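Local atomic coordinates of Non-structural protein 2 (Bluetongue virus, PDB entry 1UTY), a protein that binds single-stranded RNA, the chain here being the RNA-binding domain, the N-terminal part of the longer NS2 protein. Residues K10-L15 and I37-V42; V48-P53 and R107-G112; G55-V60 and I119-G124. All blocks are in the same frame, centred on the assembly; numbering follows the deposited sequence.

Interaction 1 of 3, residues K10-L15 and I37-V42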
ATOM      1  N   LYS A  10      -6.829  -1.497  17.300  1.00 26.63           N
ATOM      2  CA  LYS A  10      -5.688  -0.792  16.715  1.00 26.16           C
ATOM      3  C   LYS A  10      -5.569   0.643  17.237  1.00 25.66           C
ATOM      4  O   LYS A  10      -6.575   1.359  17.367  1.00 25.34           O
ATOM      5  CB  LYS A  10      -5.750  -0.789  15.181  1.00 26.45           C
ATOM      6  CG  LYS A  10      -5.776  -2.183  14.504  1.00 27.69           C
ATOM      7  CD  LYS A  10      -4.469  -2.973  14.684  1.00 29.09           C
ATOM      8  CE  LYS A  10      -4.725  -4.492  14.670  1.00 31.57           C
ATOM      9  NZ  LYS A  10      -3.995  -5.256  15.745  1.00 31.80           N
ATOM     10  N   ASN A  11      -4.327   1.054  17.510  1.00 24.70           N
ATOM     11  CA  ASN A  11      -4.016   2.398  17.982  1.00 23.68           C
ATOM     12  C   ASN A  11      -3.159   3.179  17.013  1.00 22.70           C
ATOM     13  O   ASN A  11      -1.999   2.851  16.792  1.00 22.55           O
ATOM     14  CB  ASN A  11      -3.307   2.329  19.331  1.00 24.20           C
ATOM     15  CG  ASN A  11      -4.249   2.032  20.444  1.00 25.43           C
ATOM     16  OD1 ASN A  11      -4.942   2.928  20.923  1.00 29.55           O
ATOM     17  ND2 ASN A  11      -4.332   0.764  20.836  1.00 24.53           N
ATOM     18  N   ILE A  12      -3.744   4.223  16.449  1.00 21.51           N
ATOM     19  CA  ILE A  12      -3.080   5.047  15.467  1.00 20.98           C
ATOM     20  C   ILE A  12      -2.816   6.398  16.120  1.00 20.63           C
ATOM     21  O   ILE A  12      -3.716   7.014  16.688  1.00 20.56           O
ATOM     22  CB  ILE A  12      -3.951   5.153  14.166  1.00 21.20           C
ATOM     23  CG1 ILE A  12      -4.152   3.765  13.551  1.00 21.01           C
ATOM     24  CG2 ILE A  12      -3.296   6.031  13.096  1.00 20.23           C
ATOM     25  CD1 ILE A  12      -5.476   3.141  13.900  1.00 24.50           C
ATOM     26  N   PHE A  13      -1.558   6.809  16.069  1.00 19.68           N
ATOM     27  CA  PHE A  13      -1.108   8.058  16.629  1.00 19.52           C
ATOM     28  C   PHE A  13      -0.707   8.932  15.463  1.00 19.73           C
ATOM     29  O   PHE A  13       0.341   8.730  14.855  1.00 19.65           O
ATOM     30  CB  PHE A  13       0.060   7.804  17.591  1.00 19.35           C
ATOM     31  CG  PHE A  13      -0.307   6.894  18.749  1.00 18.54           C
ATOM     32  CD1 PHE A  13      -0.832   7.426  19.924  1.00 16.31           C
ATOM     33  CD2 PHE A  13      -0.170   5.506  18.632  1.00 16.42           C
ATOM     34  CE1 PHE A  13      -1.203   6.590  20.994  1.00 18.38           C
ATOM     35  CE2 PHE A  13      -0.524   4.654  19.681  1.00 18.49           C
ATOM     36  CZ  PHE A  13      -1.057   5.197  20.878  1.00 17.90           C
ATOM     37  N   VAL A  14      -1.581   9.867  15.111  1.00 20.02           N
ATOM     38  CA  VAL A  14      -1.327  10.745  13.980  1.00 20.23           C
ATOM     39  C   VAL A  14      -0.380  11.833  14.428  1.00 20.85           C
ATOM     40  O   VAL A  14      -0.624  12.503  15.436  1.00 21.57           O
ATOM     41  CB  VAL A  14      -2.622  11.339  13.379  1.00 20.14           C
ATOM     42  CG1 VAL A  14      -2.310  12.147  12.137  1.00 18.38           C
ATOM     43  CG2 VAL A  14      -3.617  10.210  13.025  1.00 19.42           C
ATOM     44  N   LEU A  15       0.728  11.954  13.700  1.00 21.37           N
ATOM     45  CA  LEU A  15       1.659  13.050  13.845  1.00 21.97           C
ATOM     46  C   LEU A  15       1.425  13.937  12.630  1.00 22.60           C
ATOM     47  O   LEU A  15       1.745  13.553  11.491  1.00 23.60           O
ATOM     48  CB  LEU A  15       3.099  12.532  13.888  1.00 21.53           C
ATOM     49  CG  LEU A  15       4.221  13.589  13.861  1.00 23.12           C
ATOM     50  CD1 LEU A  15       4.154  14.528  15.076  1.00 21.96           C
ATOM     51  CD2 LEU A  15       5.621  12.938  13.752  1.00 23.48           C
ATOM     52  N   ILE A  37      -5.906   7.848  17.580  1.00 21.89           N
ATOM     53  CA  ILE A  37      -7.135   7.219  17.106  1.00 21.38           C
ATOM     54  C   ILE A  37      -7.143   5.744  17.488  1.00 21.54           C
ATOM     55  O   ILE A  37      -6.298   4.977  17.051  1.00 21.18           O
ATOM     56  CB  ILE A  37      -7.293   7.381  15.577  1.00 21.70           C
ATOM     57  CG1 ILE A  37      -7.164   8.862  15.207  1.00 20.58           C
ATOM     58  CG2 ILE A  37      -8.641   6.789  15.107  1.00 19.30           C
ATOM     59  CD1 ILE A  37      -7.092   9.107  13.724  1.00 20.97           C
ATOM     60  N   LYS A  38      -8.104   5.367  18.320  1.00 22.03           N
ATOM     61  CA  LYS A  38      -8.251   3.994  18.770  1.00 22.41           C
ATOM     62  C   LYS A  38      -9.461   3.370  18.093  1.00 22.83           C
ATOM     63  O   LYS A  38     -10.568   3.902  18.184  1.00 22.47           O
ATOM     64  CB  LYS A  38      -8.411   3.933  20.281  1.00 22.22           C
ATOM     65  CG  LYS A  38      -8.494   2.514  20.836  1.00 22.31           C
ATOM     66  CD  LYS A  38      -8.127   2.476  22.322  1.00 22.64           C
ATOM     67  CE  LYS A  38      -9.325   2.793  23.204  1.00 23.60           C
ATOM     68  NZ  LYS A  38      -8.958   2.861  24.670  1.00 23.10           N
ATOM     69  N   ILE A  39      -9.234   2.252  17.404  1.00 23.38           N
ATOM     70  CA  ILE A  39     -10.313   1.527  16.724  1.00 24.30           C
ATOM     71  C   ILE A  39     -10.503   0.193  17.418  1.00 23.84           C
ATOM     72  O   ILE A  39      -9.524  -0.476  17.728  1.00 25.09           O
ATOM     73  CB  ILE A  39      -9.976   1.310  15.228  1.00 24.61           C
ATOM     74  CG1 ILE A  39      -9.819   2.641  14.509  1.00 24.99           C
ATOM     75  CG2 ILE A  39     -11.078   0.513  14.532  1.00 26.59           C
ATOM     76  CD1 ILE A  39      -9.076   2.505  13.200  1.00 28.44           C
ATOM     77  N   GLY A  40     -11.748  -0.177  17.697  1.00 23.54           N
ATOM     78  CA  GLY A  40     -12.032  -1.462  18.316  1.00 22.33           C
ATOM     79  C   GLY A  40     -13.278  -1.461  19.173  1.00 21.84           C
ATOM     80  O   GLY A  40     -14.173  -0.661  18.966  1.00 22.01           O
ATOM     81  N   ARG A  41     -13.323  -2.376  20.134  1.00 21.09           N
ATOM     82  CA  ARG A  41     -14.424  -2.490  21.081  1.00 20.98           C
ATOM     83  C   ARG A  41     -14.699  -1.133  21.733  1.00 19.96           C
ATOM     84  O   ARG A  41     -15.849  -0.730  21.891  1.00 19.58           O
ATOM     85  CB  ARG A  41     -14.072  -3.530  22.161  1.00 21.10           C
ATOM     86  CG  ARG A  41     -15.211  -3.929  23.091  1.00 22.17           C
ATOM     87  CD  ARG A  41     -14.826  -5.025  24.089  1.00 23.72           C
ATOM     88  NE  ARG A  41     -15.428  -4.841  25.408  1.00 25.03           N
ATOM     89  CZ  ARG A  41     -16.067  -5.799  26.085  1.00 26.42           C
ATOM     90  NH1 ARG A  41     -16.207  -7.016  25.571  1.00 26.43           N
ATOM     91  NH2 ARG A  41     -16.580  -5.543  27.283  1.00 26.50           N
ATOM     92  N   VAL A  42     -13.615  -0.481  22.134  1.00 18.73           N
ATOM     93  CA  VAL A  42     -13.632   0.851  22.690  1.00 17.86           C
ATOM     94  C   VAL A  42     -12.956   1.746  21.664  1.00 17.56           C
ATOM     95  O   VAL A  42     -11.863   1.440  21.189  1.00 17.31           O
ATOM     96  CB  VAL A  42     -12.880   0.896  24.037  1.00 17.95           C
ATOM     97  CG1 VAL A  42     -12.898   2.304  24.648  1.00 17.06           C
ATOM     98  CG2 VAL A  42     -13.466  -0.132  25.013  1.00 17.37           C
TER

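Interaction 2 of 3, residues V48-P53 and R107-G112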
ATOM      1  N   VAL A  48      -2.346  13.116  22.571  1.00 21.44           N
ATOM      2  CA  VAL A  48      -1.456  12.483  23.552  1.00 20.98           C
ATOM      3  C   VAL A  48       0.020  12.836  23.354  1.00 21.07           C
ATOM      4  O   VAL A  48       0.415  13.335  22.296  1.00 20.97           O
ATOM      5  CB  VAL A  48      -1.622  10.949  23.589  1.00 21.00           C
ATOM      6  CG1 VAL A  48      -2.950  10.583  24.208  1.00 19.74           C
ATOM      7  CG2 VAL A  48      -1.446  10.335  22.186  1.00 19.23           C
ATOM      8  N   LYS A  49       0.829  12.560  24.369  1.00 20.94           N
ATOM      9  CA  LYS A  49       2.238  12.922  24.335  1.00 21.28           C
ATOM     10  C   LYS A  49       3.048  11.905  23.541  1.00 21.56           C
ATOM     11  O   LYS A  49       4.071  12.254  22.923  1.00 22.22           O
ATOM     12  CB  LYS A  49       2.814  13.099  25.761  1.00 21.36           C
ATOM     13  CG  LYS A  49       2.560  11.942  26.754  1.00 22.30           C
ATOM     14  CD  LYS A  49       3.111  12.240  28.170  1.00 24.20           C
ATOM     15  CE  LYS A  49       2.017  12.666  29.146  1.00 27.00           C
ATOM     16  NZ  LYS A  49       2.528  13.112  30.514  1.00 29.86           N
ATOM     17  N   ASN A  50       2.616  10.649  23.557  1.00 21.20           N
ATOM     18  CA  ASN A  50       3.435   9.592  22.974  1.00 21.41           C
ATOM     19  C   ASN A  50       2.648   8.373  22.475  1.00 21.43           C
ATOM     20  O   ASN A  50       1.558   8.083  22.970  1.00 22.06           O
ATOM     21  CB  ASN A  50       4.577   9.187  23.939  1.00 21.13           C
ATOM     22  CG  ASN A  50       4.082   8.435  25.157  1.00 20.80           C
ATOM     23  OD1 ASN A  50       3.788   9.036  26.188  1.00 21.76           O
ATOM     24  ND2 ASN A  50       3.984   7.117  25.043  1.00 19.02           N
ATOM     25  N   PRO A  51       3.195   7.670  21.488  1.00 21.28           N
ATOM     26  CA  PRO A  51       2.596   6.409  21.035  1.00 21.50           C
ATOM     27  C   PRO A  51       2.778   5.293  22.070  1.00 21.42           C
ATOM     28  O   PRO A  51       3.736   5.291  22.828  1.00 21.11           O
ATOM     29  CB  PRO A  51       3.377   6.082  19.760  1.00 21.16           C
ATOM     30  CG  PRO A  51       4.663   6.774  19.915  1.00 20.79           C
ATOM     31  CD  PRO A  51       4.422   8.006  20.743  1.00 21.03           C
ATOM     32  N   GLU A  52       1.844   4.357  22.079  1.00 21.85           N
ATOM     33  CA  GLU A  52       1.849   3.238  23.005  1.00 22.23           C
ATOM     34  C   GLU A  52       2.457   2.033  22.301  1.00 21.88           C
ATOM     35  O   GLU A  52       2.540   2.024  21.073  1.00 21.40           O
ATOM     36  CB  GLU A  52       0.420   2.918  23.415  1.00 22.56           C
ATOM     37  CG  GLU A  52      -0.293   4.047  24.139  1.00 25.35           C
ATOM     38  CD  GLU A  52      -1.720   3.683  24.519  1.00 29.69           C
ATOM     39  OE1 GLU A  52      -2.333   2.820  23.831  1.00 31.45           O
ATOM     40  OE2 GLU A  52      -2.227   4.265  25.506  1.00 31.54           O
ATOM     41  N   PRO A  53       2.889   1.025  23.066  1.00 21.84           N
ATOM     42  CA  PRO A  53       3.430  -0.213  22.492  1.00 21.78           C
ATOM     43  C   PRO A  53       2.490  -0.845  21.473  1.00 22.02           C
ATOM     44  O   PRO A  53       1.275  -0.769  21.621  1.00 22.18           O
ATOM     45  CB  PRO A  53       3.577  -1.122  23.708  1.00 21.54           C
ATOM     46  CG  PRO A  53       3.797  -0.185  24.823  1.00 21.80           C
ATOM     47  CD  PRO A  53       2.932   1.012  24.540  1.00 21.66           C
ATOM     48  N   ARG A 107      11.752   2.869  23.313  1.00 23.79           N
ATOM     49  CA  ARG A 107      11.245   2.930  24.675  1.00 24.27           C
ATOM     50  C   ARG A 107      10.207   4.039  24.766  1.00 24.68           C
ATOM     51  O   ARG A 107      10.416   5.137  24.246  1.00 24.47           O
ATOM     52  CB  ARG A 107      12.370   3.209  25.656  1.00 24.35           C
ATOM     53  CG  ARG A 107      12.964   1.973  26.272  1.00 24.55           C
ATOM     54  CD  ARG A 107      14.227   2.246  27.035  1.00 24.71           C
ATOM     55  NE  ARG A 107      13.954   2.699  28.395  1.00 26.49           N
ATOM     56  CZ  ARG A 107      13.606   1.900  29.403  1.00 27.43           C
ATOM     57  NH1 ARG A 107      13.460   0.593  29.205  1.00 27.63           N
ATOM     58  NH2 ARG A 107      13.399   2.409  30.615  1.00 27.03           N
ATOM     59  N   VAL A 108       9.091   3.740  25.429  1.00 25.38           N
ATOM     60  CA  VAL A 108       7.975   4.674  25.561  1.00 26.13           C
ATOM     61  C   VAL A 108       7.253   4.549  26.906  1.00 27.13           C
ATOM     62  O   VAL A 108       7.291   3.491  27.561  1.00 27.15           O
ATOM     63  CB  VAL A 108       6.919   4.507  24.422  1.00 25.80           C
ATOM     64  CG1 VAL A 108       7.438   5.058  23.095  1.00 25.09           C
ATOM     65  CG2 VAL A 108       6.468   3.055  24.288  1.00 25.50           C
ATOM     66  N   GLN A 109       6.599   5.645  27.293  1.00 28.12           N
ATOM     67  CA  GLN A 109       5.676   5.687  28.426  1.00 29.00           C
ATOM     68  C   GLN A 109       4.418   4.862  28.143  1.00 29.41           C
ATOM     69  O   GLN A 109       3.684   5.142  27.183  1.00 29.24           O
ATOM     70  CB  GLN A 109       5.262   7.133  28.723  1.00 28.89           C
ATOM     71  CG  GLN A 109       6.213   7.885  29.636  1.00 29.91           C
ATOM     72  CD  GLN A 109       5.501   8.760  30.674  1.00 30.33           C
ATOM     73  OE1 GLN A 109       4.275   8.728  30.803  1.00 31.89           O
ATOM     74  NE2 GLN A 109       6.273   9.541  31.405  1.00 29.12           N
ATOM     75  N   TYR A 110       4.200   3.840  28.974  1.00 30.02           N
ATOM     76  CA  TYR A 110       2.955   3.066  28.999  1.00 30.55           C
ATOM     77  C   TYR A 110       2.425   3.025  30.429  1.00 31.06           C
ATOM     78  O   TYR A 110       3.133   2.587  31.349  1.00 31.05           O
ATOM     79  CB  TYR A 110       3.174   1.644  28.484  1.00 30.53           C
ATOM     80  CG  TYR A 110       1.902   0.928  28.066  1.00 31.07           C
ATOM     81  CD1 TYR A 110       0.894   1.598  27.357  1.00 30.66           C
ATOM     82  CD2 TYR A 110       1.710  -0.422  28.370  1.00 31.08           C
ATOM     83  CE1 TYR A 110      -0.266   0.943  26.969  1.00 31.27           C
ATOM     84  CE2 TYR A 110       0.547  -1.089  27.979  1.00 31.20           C
ATOM     85  CZ  TYR A 110      -0.435  -0.402  27.283  1.00 31.92           C
ATOM     86  OH  TYR A 110      -1.590  -1.051  26.897  1.00 33.08           O
ATOM     87  N   ASN A 111       1.184   3.481  30.605  1.00 31.59           N
ATOM     88  CA  ASN A 111       0.584   3.687  31.931  1.00 32.20           C
ATOM     89  C   ASN A 111       1.498   4.509  32.832  1.00 32.11           C
ATOM     90  O   ASN A 111       1.739   4.148  33.982  1.00 32.66           O
ATOM     91  CB  ASN A 111       0.207   2.354  32.605  1.00 32.35           C
ATOM     92  CG  ASN A 111      -0.471   1.379  31.651  1.00 33.31           C
ATOM     93  OD1 ASN A 111      -1.406   1.740  30.913  1.00 33.32           O
ATOM     94  ND2 ASN A 111      -0.003   0.130  31.662  1.00 33.12           N
ATOM     95  N   GLY A 112       2.026   5.600  32.286  1.00 32.16           N
ATOM     96  CA  GLY A 112       2.971   6.453  32.989  1.00 31.88           C
ATOM     97  C   GLY A 112       4.292   5.807  33.374  1.00 31.65           C
ATOM     98  O   GLY A 112       4.920   6.258  34.328  1.00 31.88           O
TER

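Interaction 3 of 3, residues G55-V60 and I119-G124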
ATOM      1  N   GLY A  55       1.661   0.260  18.848  1.00 22.48           N
ATOM      2  CA  GLY A  55       0.979   1.327  18.136  1.00 22.10           C
ATOM      3  C   GLY A  55       1.597   1.728  16.799  1.00 21.96           C
ATOM      4  O   GLY A  55       2.775   1.432  16.508  1.00 22.09           O
ATOM      5  N   TYR A  56       0.793   2.416  15.996  1.00 21.39           N
ATOM      6  CA  TYR A  56       1.210   2.933  14.692  1.00 21.62           C
ATOM      7  C   TYR A  56       1.416   4.432  14.807  1.00 21.65           C
ATOM      8  O   TYR A  56       0.529   5.140  15.293  1.00 22.52           O
ATOM      9  CB  TYR A  56       0.134   2.663  13.618  1.00 21.18           C
ATOM     10  CG  TYR A  56      -0.146   1.198  13.391  1.00 21.02           C
ATOM     11  CD1 TYR A  56      -0.918   0.459  14.294  1.00 20.57           C
ATOM     12  CD2 TYR A  56       0.378   0.541  12.286  1.00 20.49           C
ATOM     13  CE1 TYR A  56      -1.149  -0.907  14.093  1.00 20.46           C
ATOM     14  CE2 TYR A  56       0.148  -0.806  12.077  1.00 20.16           C
ATOM     15  CZ  TYR A  56      -0.616  -1.517  12.977  1.00 20.00           C
ATOM     16  OH  TYR A  56      -0.842  -2.840  12.743  1.00 21.67           O
ATOM     17  N   VAL A  57       2.577   4.914  14.385  1.00 21.10           N
ATOM     18  CA  VAL A  57       2.761   6.342  14.223  1.00 20.68           C
ATOM     19  C   VAL A  57       2.494   6.643  12.757  1.00 20.93           C
ATOM     20  O   VAL A  57       3.184   6.156  11.865  1.00 21.07           O
ATOM     21  CB  VAL A  57       4.170   6.823  14.639  1.00 20.72           C
ATOM     22  CG1 VAL A  57       4.390   8.272  14.246  1.00 19.95           C
ATOM     23  CG2 VAL A  57       4.380   6.642  16.133  1.00 20.32           C
ATOM     24  N   LEU A  58       1.450   7.417  12.524  1.00 20.97           N
ATOM     25  CA  LEU A  58       1.106   7.851  11.200  1.00 21.11           C
ATOM     26  C   LEU A  58       1.530   9.311  11.062  1.00 21.34           C
ATOM     27  O   LEU A  58       0.826  10.233  11.490  1.00 21.10           O
ATOM     28  CB  LEU A  58      -0.393   7.668  10.966  1.00 21.14           C
ATOM     29  CG  LEU A  58      -0.928   8.043   9.578  1.00 21.65           C
ATOM     30  CD1 LEU A  58      -0.089   7.362   8.463  1.00 19.73           C
ATOM     31  CD2 LEU A  58      -2.425   7.702   9.478  1.00 19.01           C
ATOM     32  N   ASN A  59       2.718   9.491  10.500  1.00 21.63           N
ATOM     33  CA  ASN A  59       3.276  10.794  10.192  1.00 21.76           C
ATOM     34  C   ASN A  59       2.676  11.215   8.852  1.00 22.43           C
ATOM     35  O   ASN A  59       2.922  10.565   7.819  1.00 23.14           O
ATOM     36  CB  ASN A  59       4.796  10.650  10.125  1.00 21.76           C
ATOM     37  CG  ASN A  59       5.540  11.969   9.831  1.00 21.73           C
ATOM     38  OD1 ASN A  59       4.952  12.976   9.485  1.00 23.36           O
ATOM     39  ND2 ASN A  59       6.859  11.924   9.939  1.00 20.87           N
ATOM     40  N   VAL A  60       1.838  12.254   8.861  1.00 22.11           N
ATOM     41  CA  VAL A  60       1.300  12.792   7.603  1.00 21.66           C
ATOM     42  C   VAL A  60       1.617  14.276   7.436  1.00 20.93           C
ATOM     43  O   VAL A  60       1.850  14.955   8.426  1.00 20.61           O
ATOM     44  CB  VAL A  60      -0.239  12.523   7.413  1.00 21.45           C
ATOM     45  CG1 VAL A  60      -0.556  11.045   7.570  1.00 22.58           C
ATOM     46  CG2 VAL A  60      -1.083  13.360   8.338  1.00 21.00           C
ATOM     47  N   ILE A 119       7.052  -0.088  18.017  1.00 24.50           N
ATOM     48  CA  ILE A 119       6.158   0.880  17.408  1.00 24.54           C
ATOM     49  C   ILE A 119       6.249   0.714  15.903  1.00 24.37           C
ATOM     50  O   ILE A 119       7.310   0.437  15.368  1.00 24.28           O
ATOM     51  CB  ILE A 119       6.535   2.318  17.801  1.00 24.38           C
ATOM     52  CG1 ILE A 119       6.785   2.431  19.309  1.00 25.14           C
ATOM     53  CG2 ILE A 119       5.449   3.301  17.375  1.00 26.17           C
ATOM     54  CD1 ILE A 119       5.553   2.606  20.169  1.00 24.05           C
ATOM     55  N   LYS A 120       5.135   0.890  15.213  1.00 24.60           N
ATOM     56  CA  LYS A 120       5.144   0.758  13.769  1.00 24.65           C
ATOM     57  C   LYS A 120       5.127   2.146  13.162  1.00 24.24           C
ATOM     58  O   LYS A 120       4.155   2.888  13.340  1.00 24.62           O
ATOM     59  CB  LYS A 120       3.975  -0.117  13.297  1.00 24.80           C
ATOM     60  CG  LYS A 120       3.710  -1.275  14.244  1.00 26.38           C
ATOM     61  CD  LYS A 120       3.342  -2.557  13.553  1.00 29.65           C
ATOM     62  CE  LYS A 120       2.455  -3.384  14.483  1.00 30.52           C
ATOM     63  NZ  LYS A 120       2.409  -4.810  14.054  1.00 31.88           N
ATOM     64  N   TYR A 121       6.229   2.507  12.498  1.00 23.60           N
ATOM     65  CA  TYR A 121       6.358   3.818  11.865  1.00 23.57           C
ATOM     66  C   TYR A 121       5.821   3.834  10.432  1.00 24.02           C
ATOM     67  O   TYR A 121       6.212   3.007   9.597  1.00 24.68           O
ATOM     68  CB  TYR A 121       7.806   4.325  11.888  1.00 23.24           C
ATOM     69  CG  TYR A 121       7.924   5.730  11.334  1.00 23.08           C
ATOM     70  CD1 TYR A 121       7.369   6.824  12.018  1.00 23.00           C
ATOM     71  CD2 TYR A 121       8.530   5.965  10.110  1.00 21.63           C
ATOM     72  CE1 TYR A 121       7.447   8.112  11.498  1.00 22.03           C
ATOM     73  CE2 TYR A 121       8.614   7.250   9.584  1.00 21.35           C
ATOM     74  CZ  TYR A 121       8.077   8.316  10.280  1.00 22.30           C
ATOM     75  OH  TYR A 121       8.160   9.587   9.747  1.00 22.68           O
ATOM     76  N   CYS A 122       4.948   4.798  10.153  1.00 24.09           N
ATOM     77  CA  CYS A 122       4.244   4.886   8.875  1.00 24.15           C
ATOM     78  C   CYS A 122       4.286   6.323   8.387  1.00 24.60           C
ATOM     79  O   CYS A 122       3.815   7.236   9.080  1.00 24.27           O
ATOM     80  CB  CYS A 122       2.786   4.453   9.025  1.00 23.71           C
ATOM     81  SG  CYS A 122       2.544   2.915   9.917  1.00 23.85           S
ATOM     82  N   LYS A 123       4.867   6.520   7.209  1.00 24.90           N
ATOM     83  CA  LYS A 123       4.987   7.846   6.639  1.00 26.25           C
ATOM     84  C   LYS A 123       4.141   7.940   5.379  1.00 26.43           C
ATOM     85  O   LYS A 123       4.358   7.207   4.411  1.00 27.50           O
ATOM     86  CB  LYS A 123       6.465   8.213   6.358  1.00 26.25           C
ATOM     87  CG  LYS A 123       6.645   9.600   5.711  1.00 27.75           C
ATOM     88  CD  LYS A 123       7.947  10.281   6.113  1.00 32.00           C
ATOM     89  CE  LYS A 123       8.175  11.612   5.357  1.00 34.79           C
ATOM     90  NZ  LYS A 123       6.946  12.498   5.291  1.00 37.43           N
ATOM     91  N   GLY A 124       3.169   8.838   5.408  1.00 26.67           N
ATOM     92  CA  GLY A 124       2.294   9.075   4.276  1.00 26.66           C
ATOM     93  C   GLY A 124       2.712  10.369   3.611  1.00 26.57           C
ATOM     94  O   GLY A 124       3.199  11.271   4.272  1.00 26.28           O
TER

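Interaction 1 of 3, residues K10-L15 and I37-V42
Three isoleucines and a valine form the apolar centre, all on one face of the antiparallel pair made by strand 10-15 and strand 37-39. Methyl CD1 of Ile12 meets CD1 of Ile39 tip to tip at 3.7 Å, the two chains crossing obliquely. Further along, CG2 of Val14, anti to its carbonyl carbon, leans on CD1 of Ile37. Ile12 and Ile37 face each other directly as a hydrogen-bonded pair. Their two bonds are nearly straight: Ile12 N reaches Ile37 O at 2.7 Å, in the carbonyl plane, and Ile37 N reaches Ile12 O almost along the C=O axis. A second hydrogen-bonded pair joins Lys10 and Ile39, with Ile39 N 2.8 Å from Lys10 O and the return bond from Lys10 N less straight. Between them, on the reverse face, Asn11 and Lys38 form a non-hydrogen-bonded pair and run side by side. There Asn11 OD1 lies against the aliphatic stem of Lys38, 3.5 Å from CD, while its hydrogen bond goes to Gln36. Strand 73-79 covers the isoleucine face, Ile75 touching both Ile12 and Ile39. On its other edge strand 10-15 pairs in parallel with strand 56-59, and strand 34-39 continues the sheet toward strand 44-48.

Interaction 2 of 3, residues V48-P53 and R107-G112
Pro53 lays the CD and CG edge of its ring over one face of the Tyr110 ring. CD stands 3.9 Å from the Tyr110 ring centroid and 27° off the normal, a CH-pi contact displaced toward CD1 and CG. Over the opposite face, toward the rim, lies Asn111 ND2, 3.7 Å above the Tyr110 ring plane. The phenol arrives there because its CG is anti to the backbone N (chi1 -162°). Glu52 meets the same ring at its edge: the extended side chain crosses it at about a right angle and brings CD to 4.0 Å from Tyr110 CE1, the carboxylate plane steep to the ring. Asn50 makes the polar link. Its CG takes the crowded position between backbone N and carbonyl carbon (chi1 71°), which aims the amide toward Gln109. ND2 donates to Gln109 O at 2.9 Å, in the carbonyl plane on a lone pair, and also to Pro51 O of its own segment, this time from above the carbonyl plane. OD1 rests on Gln109 CB. Val108 packs against Pro51 and Pro53, its CB 3.6 Å from Pro51 O and its CG2 against Pro53 CD. Gly146 of the second subunit packs on Asn50 and Val108. One amide bond crosses to Gln109 O while the other, within the loop, steadies the amide; with Pro53 on a ring and a valine, side chains fix the irregular 48-53 loop to strand 97-110 without strand pairing.

Interaction 3 of 3, residues G55-V60 and I119-G124
Strands 56-59 and 119-123 run parallel, their short axes 4.7 Å apart at an angle of 17°, and their side chains fit together on both faces. On one face the long chain of Lys120 lies alongside Tyr56, both pointing the same way. Its chi1 (-38°, CG anti to the carbonyl carbon) sets CG over one face of the phenol, near the rim; the bend at chi2 then carries CD and CE along the ring toward CZ and OH, CE coming within 3.8 Å of Tyr56 OH. The next bump on this face is Cys122. Its SG sits in the plane of the Tyr56 ring, at the edge, 4.0 Å from CD2, a sulfur-aromatic contact. CD1 of Leu58 closes over Cys122 CB. On the opposite face CG2 of Val57, beside its backbone N, meets CG2 of Ile119 at 3.7 Å, while CG1, anti to the N, abuts the Tyr121 ring at its edge. The Tyr121 side chain reaches obliquely to Asn59, one pair further on across the two strands, the two side by side and pointing the same way. Asn59 CB lies against CE1, and ND2, at the ring edge, donates to Tyr121 OH at 2.7 Å, close to the amide plane. Five backbone bonds zip the strands together, from Lys120 N to Gly55 O, 2.7 Å and almost straight, to Gly124 N on Asn59 O. Cys122 N to Val57 O is the most bent, at 137°. Asp70, on strand 64-70, takes a hydrogen bond from Tyr56 OH and a salt bridge from Lys120 NZ, and so probably holds their polar ends together. Ile68 of that strand packs on Tyr56 and Cys122, Leu144 of the second subunit on Val57 and Tyr121. Strand 56-59 has strand 10-15 on its other edge, and strand 113-123 the antiparallel strand 97-110.

In the fold
Interactions 1 and 3 lie on either side of the 10-15/56-59 pairing in one mixed sheet, where Phe13 N is 2.8 Å from Tyr56 O. Interaction 3 is the most buried and joins parallel strands. Interaction 1 is antiparallel and only partly buried, with mostly apolar contacts on the isoleucine face and an Asn-Lys pair on the other. Interaction 2 lies farther out, its centre about 20 Å from the centre of the chain, where a loop meets strand 97-110 through side chains instead of a strand pair. It still touches the others: Phe13 packs on Pro51 and Glu52, and Ile119 CD1 on Pro51 and Pro53. All three have residues that reach the second subunit, interaction 1 through Leu15 alone.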